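PDB 2XTS: cytochrome from Paracoccus pantotrophus, which forms the cytochrome part of the sulfane dehydrogenase SoxCD, binding heme c and probably passing on electrons released when protein-bound sulfur is oxidised. Local coordinates for residues P84-S96 against L105-L118. Residues are numbered along the deposited sequence; the frame is centred on the assembly and turned at random.
With HEC (heme c), chain U.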
# COMPACT_ATOMS: atom_id res chain seq x y z
N PRO D 84 -17.43 36.12 -8.90
CA PRO D 84 -17.00 37.10 -9.89
C PRO D 84 -17.83 37.14 -11.18
O PRO D 84 -17.95 38.22 -11.78
CB PRO D 84 -15.55 36.68 -10.18
CG PRO D 84 -15.57 35.20 -9.92
CD PRO D 84 -16.51 34.98 -8.78
N TYR D 85 -18.35 35.99 -11.63
CA TYR D 85 -18.95 35.86 -12.97
C TYR D 85 -20.29 35.15 -12.95
O TYR D 85 -20.48 34.14 -12.26
CB TYR D 85 -18.01 35.04 -13.89
CG TYR D 85 -16.60 35.59 -13.94
CD1 TYR D 85 -16.37 36.88 -14.42
CD2 TYR D 85 -15.51 34.87 -13.48
CE1 TYR D 85 -15.09 37.43 -14.41
CE2 TYR D 85 -14.24 35.40 -13.51
CZ TYR D 85 -14.03 36.67 -13.95
OH TYR D 85 -12.76 37.19 -13.96
N LEU D 86 -21.19 35.63 -13.80
CA LEU D 86 -22.49 35.01 -13.98
C LEU D 86 -22.39 33.67 -14.66
O LEU D 86 -23.22 32.80 -14.39
CB LEU D 86 -23.42 35.94 -14.76
CG LEU D 86 -24.89 35.55 -14.72
CD1 LEU D 86 -25.41 35.61 -13.32
CD2 LEU D 86 -25.70 36.42 -15.65
N SER D 87 -21.41 33.50 -15.53
CA SER D 87 -21.23 32.23 -16.21
C SER D 87 -21.25 31.05 -15.25
O SER D 87 -21.86 30.02 -15.53
CB SER D 87 -19.93 32.22 -16.99
OG SER D 87 -18.85 32.56 -16.17
N THR D 88 -20.58 31.21 -14.12
CA THR D 88 -20.45 30.13 -13.15
C THR D 88 -21.81 29.73 -12.60
O THR D 88 -22.05 28.56 -12.30
CB THR D 88 -19.53 30.57 -12.02
OG1 THR D 88 -18.39 31.25 -12.56
CG2 THR D 88 -19.11 29.39 -11.15
N VAL D 89 -22.68 30.72 -12.41
CA VAL D 89 -24.01 30.45 -11.87
C VAL D 89 -24.79 29.54 -12.82
O VAL D 89 -25.31 28.50 -12.45
CB VAL D 89 -24.81 31.73 -11.63
CG1 VAL D 89 -26.17 31.42 -11.01
CG2 VAL D 89 -24.02 32.70 -10.72
N TYR D 90 -24.85 29.95 -14.07
CA TYR D 90 -25.54 29.17 -15.06
C TYR D 90 -24.99 27.76 -15.12
O TYR D 90 -25.72 26.76 -15.10
CB TYR D 90 -25.40 29.87 -16.44
CG TYR D 90 -26.22 29.16 -17.49
CD1 TYR D 90 -25.78 27.95 -18.02
CD2 TYR D 90 -27.44 29.68 -17.93
CE1 TYR D 90 -26.55 27.26 -18.96
CE2 TYR D 90 -28.19 29.00 -18.87
CZ TYR D 90 -27.75 27.79 -19.36
OH TYR D 90 -28.50 27.12 -20.30
N ASP D 91 -23.68 27.68 -15.28
CA ASP D 91 -23.03 26.40 -15.52
C ASP D 91 -23.21 25.43 -14.37
O ASP D 91 -23.59 24.29 -14.58
CB ASP D 91 -21.56 26.73 -15.81
CG ASP D 91 -20.72 25.55 -16.25
OD1 ASP D 91 -21.22 24.42 -16.32
OD2 ASP D 91 -19.52 25.80 -16.52
N TYR D 92 -22.92 25.89 -13.16
CA TYR D 92 -23.00 25.04 -12.00
C TYR D 92 -24.45 24.57 -11.79
O TYR D 92 -24.70 23.39 -11.51
CB TYR D 92 -22.48 25.76 -10.76
CG TYR D 92 -22.53 24.93 -9.50
CD1 TYR D 92 -21.64 23.85 -9.30
CD2 TYR D 92 -23.50 25.13 -8.54
CE1 TYR D 92 -21.70 23.08 -8.14
CE2 TYR D 92 -23.53 24.35 -7.41
CZ TYR D 92 -22.64 23.32 -7.21
OH TYR D 92 -22.72 22.60 -6.05
N VAL D 93 -25.41 25.49 -11.88
CA VAL D 93 -26.81 25.11 -11.69
C VAL D 93 -27.22 24.06 -12.72
O VAL D 93 -27.84 23.05 -12.39
CB VAL D 93 -27.74 26.35 -11.73
CG1 VAL D 93 -29.19 25.93 -11.86
CG2 VAL D 93 -27.54 27.22 -10.49
N HIS D 94 -26.89 24.32 -13.97
CA HIS D 94 -27.28 23.43 -15.05
C HIS D 94 -26.71 22.02 -14.87
O HIS D 94 -27.38 21.03 -15.15
CB HIS D 94 -26.81 24.04 -16.39
CG HIS D 94 -27.36 23.36 -17.60
ND1 HIS D 94 -28.66 23.54 -18.02
CD2 HIS D 94 -26.78 22.55 -18.51
CE1 HIS D 94 -28.87 22.84 -19.13
NE2 HIS D 94 -27.74 22.23 -19.44
N ARG D 95 -25.45 21.94 -14.44
CA ARG D 95 -24.71 20.68 -14.37
C ARG D 95 -24.92 19.89 -13.10
O ARG D 95 -24.83 18.68 -13.14
CB ARG D 95 -23.22 20.98 -14.55
CG ARG D 95 -22.29 19.77 -14.50
CD ARG D 95 -22.51 18.74 -15.59
NE ARG D 95 -21.50 17.69 -15.54
CZ ARG D 95 -21.50 16.70 -14.66
NH1 ARG D 95 -22.48 16.62 -13.77
NH2 ARG D 95 -20.53 15.79 -14.66
N SER D 96 -25.21 20.59 -12.00
CA SER D 96 -25.02 20.01 -10.67
C SER D 96 -26.14 20.24 -9.65
O SER D 96 -26.08 19.70 -8.55
CB SER D 96 -23.68 20.47 -10.08
OG SER D 96 -22.61 20.02 -10.89
N LEU D 105 -32.64 20.35 -15.44
CA LEU D 105 -33.07 21.67 -15.91
C LEU D 105 -32.77 21.86 -17.39
O LEU D 105 -31.68 21.51 -17.86
CB LEU D 105 -32.32 22.75 -15.15
CG LEU D 105 -32.59 22.77 -13.65
CD1 LEU D 105 -31.64 23.72 -12.97
CD2 LEU D 105 -34.03 23.18 -13.39
N SER D 106 -33.73 22.41 -18.12
CA SER D 106 -33.49 22.80 -19.49
C SER D 106 -32.64 24.06 -19.57
O SER D 106 -32.40 24.74 -18.57
CB SER D 106 -34.80 23.05 -20.21
OG SER D 106 -35.41 24.23 -19.73
N VAL D 107 -32.19 24.38 -20.78
CA VAL D 107 -31.47 25.61 -21.02
C VAL D 107 -32.32 26.82 -20.60
O VAL D 107 -31.84 27.71 -19.92
CB VAL D 107 -31.01 25.72 -22.50
CG1 VAL D 107 -30.62 27.15 -22.88
CG2 VAL D 107 -29.87 24.73 -22.78
N ASP D 108 -33.58 26.87 -21.02
CA ASP D 108 -34.46 27.97 -20.66
C ASP D 108 -34.70 28.03 -19.17
O ASP D 108 -34.71 29.11 -18.57
CB ASP D 108 -35.79 27.87 -21.40
CG ASP D 108 -35.70 28.30 -22.87
OD1 ASP D 108 -34.67 28.85 -23.30
OD2 ASP D 108 -36.72 28.09 -23.56
N ASP D 109 -34.90 26.87 -18.55
CA ASP D 109 -35.08 26.81 -17.10
C ASP D 109 -33.88 27.43 -16.38
O ASP D 109 -34.03 28.12 -15.37
CB ASP D 109 -35.15 25.37 -16.58
CG ASP D 109 -36.39 24.62 -16.96
OD1 ASP D 109 -37.41 25.23 -17.36
OD2 ASP D 109 -36.33 23.36 -16.85
N THR D 110 -32.69 27.15 -16.89
CA THR D 110 -31.46 27.63 -16.25
C THR D 110 -31.31 29.13 -16.41
O THR D 110 -30.93 29.84 -15.49
CB THR D 110 -30.23 26.84 -16.74
OG1 THR D 110 -30.46 25.44 -16.58
CG2 THR D 110 -29.00 27.22 -15.93
N TYR D 111 -31.64 29.65 -17.57
CA TYR D 111 -31.68 31.11 -17.72
C TYR D 111 -32.66 31.76 -16.76
O TYR D 111 -32.36 32.79 -16.16
CB TYR D 111 -32.02 31.55 -19.15
CG TYR D 111 -30.88 31.46 -20.15
CD1 TYR D 111 -29.71 32.21 -19.98
CD2 TYR D 111 -30.96 30.61 -21.24
CE1 TYR D 111 -28.68 32.12 -20.92
CE2 TYR D 111 -29.93 30.50 -22.15
CZ TYR D 111 -28.80 31.26 -21.99
OH TYR D 111 -27.78 31.14 -22.91
N ALA D 112 -33.85 31.19 -16.66
CA ALA D 112 -34.87 31.72 -15.74
C ALA D 112 -34.40 31.71 -14.29
O ALA D 112 -34.54 32.69 -13.56
CB ALA D 112 -36.17 30.97 -15.88
N ILE D 113 -33.85 30.58 -13.85
CA ILE D 113 -33.37 30.47 -12.48
C ILE D 113 -32.24 31.48 -12.24
O ILE D 113 -32.17 32.10 -11.19
CB ILE D 113 -32.91 29.03 -12.15
CG1 ILE D 113 -34.15 28.14 -11.98
CG2 ILE D 113 -32.01 28.99 -10.91
CD1 ILE D 113 -33.83 26.68 -11.98
N THR D 114 -31.34 31.62 -13.21
CA THR D 114 -30.25 32.57 -13.08
C THR D 114 -30.79 33.99 -12.97
O THR D 114 -30.34 34.76 -12.15
CB THR D 114 -29.22 32.41 -14.23
OG1 THR D 114 -28.70 31.08 -14.22
CG2 THR D 114 -28.06 33.34 -14.06
N ALA D 115 -31.81 34.33 -13.76
CA ALA D 115 -32.47 35.63 -13.64
C ALA D 115 -33.04 35.83 -12.24
O ALA D 115 -32.89 36.89 -11.64
CB ALA D 115 -33.57 35.77 -14.69
N PHE D 116 -33.70 34.80 -11.71
CA PHE D 116 -34.25 34.88 -10.35
C PHE D 116 -33.16 35.06 -9.28
O PHE D 116 -33.35 35.77 -8.30
CB PHE D 116 -35.08 33.63 -10.03
CG PHE D 116 -35.59 33.59 -8.63
CD1 PHE D 116 -36.60 34.45 -8.24
CD2 PHE D 116 -35.04 32.71 -7.70
CE1 PHE D 116 -37.06 34.45 -6.95
CE2 PHE D 116 -35.51 32.72 -6.38
CZ PHE D 116 -36.53 33.59 -6.02
N LEU D 117 -32.03 34.37 -9.44
CA LEU D 117 -30.92 34.54 -8.49
C LEU D 117 -30.35 35.97 -8.59
O LEU D 117 -30.00 36.57 -7.58
CB LEU D 117 -29.84 33.47 -8.71
CG LEU D 117 -30.27 32.06 -8.29
CD1 LEU D 117 -29.20 31.09 -8.76
CD2 LEU D 117 -30.48 31.97 -6.79
N LEU D 118 -30.27 36.52 -9.79
CA LEU D 118 -29.87 37.93 -9.91
C LEU D 118 -30.86 38.83 -9.16
O LEU D 118 -30.47 39.72 -8.43
CB LEU D 118 -29.80 38.37 -11.37
CG LEU D 118 -28.61 37.86 -12.15
CD1 LEU D 118 -28.81 38.06 -13.64
CD2 LEU D 118 -27.31 38.52 -11.67
FE HEC U . -28.25 23.87 -4.44
CHA HEC U . -24.97 24.50 -3.77
CHB HEC U . -28.30 26.41 -6.66
CHC HEC U . -31.36 22.97 -5.34
CHD HEC U . -28.38 21.76 -1.82
NA HEC U . -26.91 25.18 -5.08
C1A HEC U . -25.61 25.34 -4.63
C2A HEC U . -25.01 26.51 -5.26
C3A HEC U . -25.94 27.05 -6.07
C4A HEC U . -27.13 26.21 -5.96
CMA HEC U . -25.80 28.28 -6.99
CAA HEC U . -23.57 27.00 -5.00
CBA HEC U . -23.49 27.88 -3.75
CGA HEC U . -22.13 28.46 -3.49
O1A HEC U . -21.14 27.83 -3.85
O2A HEC U . -22.13 29.56 -2.90
NB HEC U . -29.54 24.53 -5.77
C1B HEC U . -29.39 25.58 -6.63
C2B HEC U . -30.52 25.58 -7.55
C3B HEC U . -31.36 24.64 -7.17
C4B HEC U . -30.77 23.95 -6.07
CMB HEC U . -30.70 26.71 -8.59
CAB HEC U . -32.69 24.26 -7.84
CBB HEC U . -32.46 23.99 -9.35
NC HEC U . -29.63 22.60 -3.72
C1C HEC U . -30.89 22.38 -4.21
C2C HEC U . -31.57 21.43 -3.38
C3C HEC U . -30.74 21.15 -2.38
C4C HEC U . -29.51 21.88 -2.58
CMC HEC U . -33.03 20.96 -3.57
CAC HEC U . -30.97 20.26 -1.15
CBC HEC U . -31.50 18.87 -1.25
ND HEC U . -26.93 23.23 -3.08
C1D HEC U . -27.15 22.27 -2.12
C2D HEC U . -25.96 21.92 -1.43
C3D HEC U . -24.92 22.74 -2.05
C4D HEC U . -25.58 23.54 -3.02
CMD HEC U . -25.71 20.89 -0.34
CAD HEC U . -23.45 22.71 -1.70
CBD HEC U . -22.75 21.68 -2.59
CGD HEC U . -21.28 21.57 -2.32
O1D HEC U . -20.71 22.43 -1.61
O2D HEC U . -20.65 20.69 -2.95
O HOH W 1 -29.92 20.67 -13.82
O HOH W 2 -29.39 20.25 -17.02
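Tyr90 and Thr110 show how two helices can lock where they cross, here at 129° between the 86-96 and 107-118 axes, beside the heme in the heme c-binding cytochrome domain of SoxD. The Tyr90 ring is a knob among Val107, Thr110, Tyr111 and Thr114. Thr110 CG2 stands almost on the ring normal, 3.5 Å from the centroid, a CH-pi contact over one face, while the ring's CE2 edge points at the face of Tyr111, centroids 4.8 Å apart and planes at 56°, an edge-to-face pair. The Tyr111 hydroxyl bonds away from the pair, to the carbonyl of Arg29.

One turn on, His94 holds CG opposite its backbone N (chi1 -169°), which carries the imidazole to the other branch of Thr110. Its ND1 donates to Thr110 OG1 at 3.0 Å, nearly straight and in the ring plane. Thr110 OG1 in turn donates to Ser106 O at 2.9 Å, and Ser106, the N-cap, and Asp109 close a capping box at the start of helix 107-118. Two waters bridge His94 O to Leu105, one reaching its N and the other its O.

On the heme side the contact is aliphatic: Val93 CG1 presses on Leu105 CD1 at 3.5 Å, a tight pair, and with Ile113 both line the heme c pocket. With ND1 donating, a chain of hydrogen bonds through Thr110 OG1 to Ser106 O ties helix 86-96 to the N-terminal end of helix 107-118, whereas Val93, Leu105 and Ile113 bring methyl groups to the heme edge, consistent with an apolar wall there.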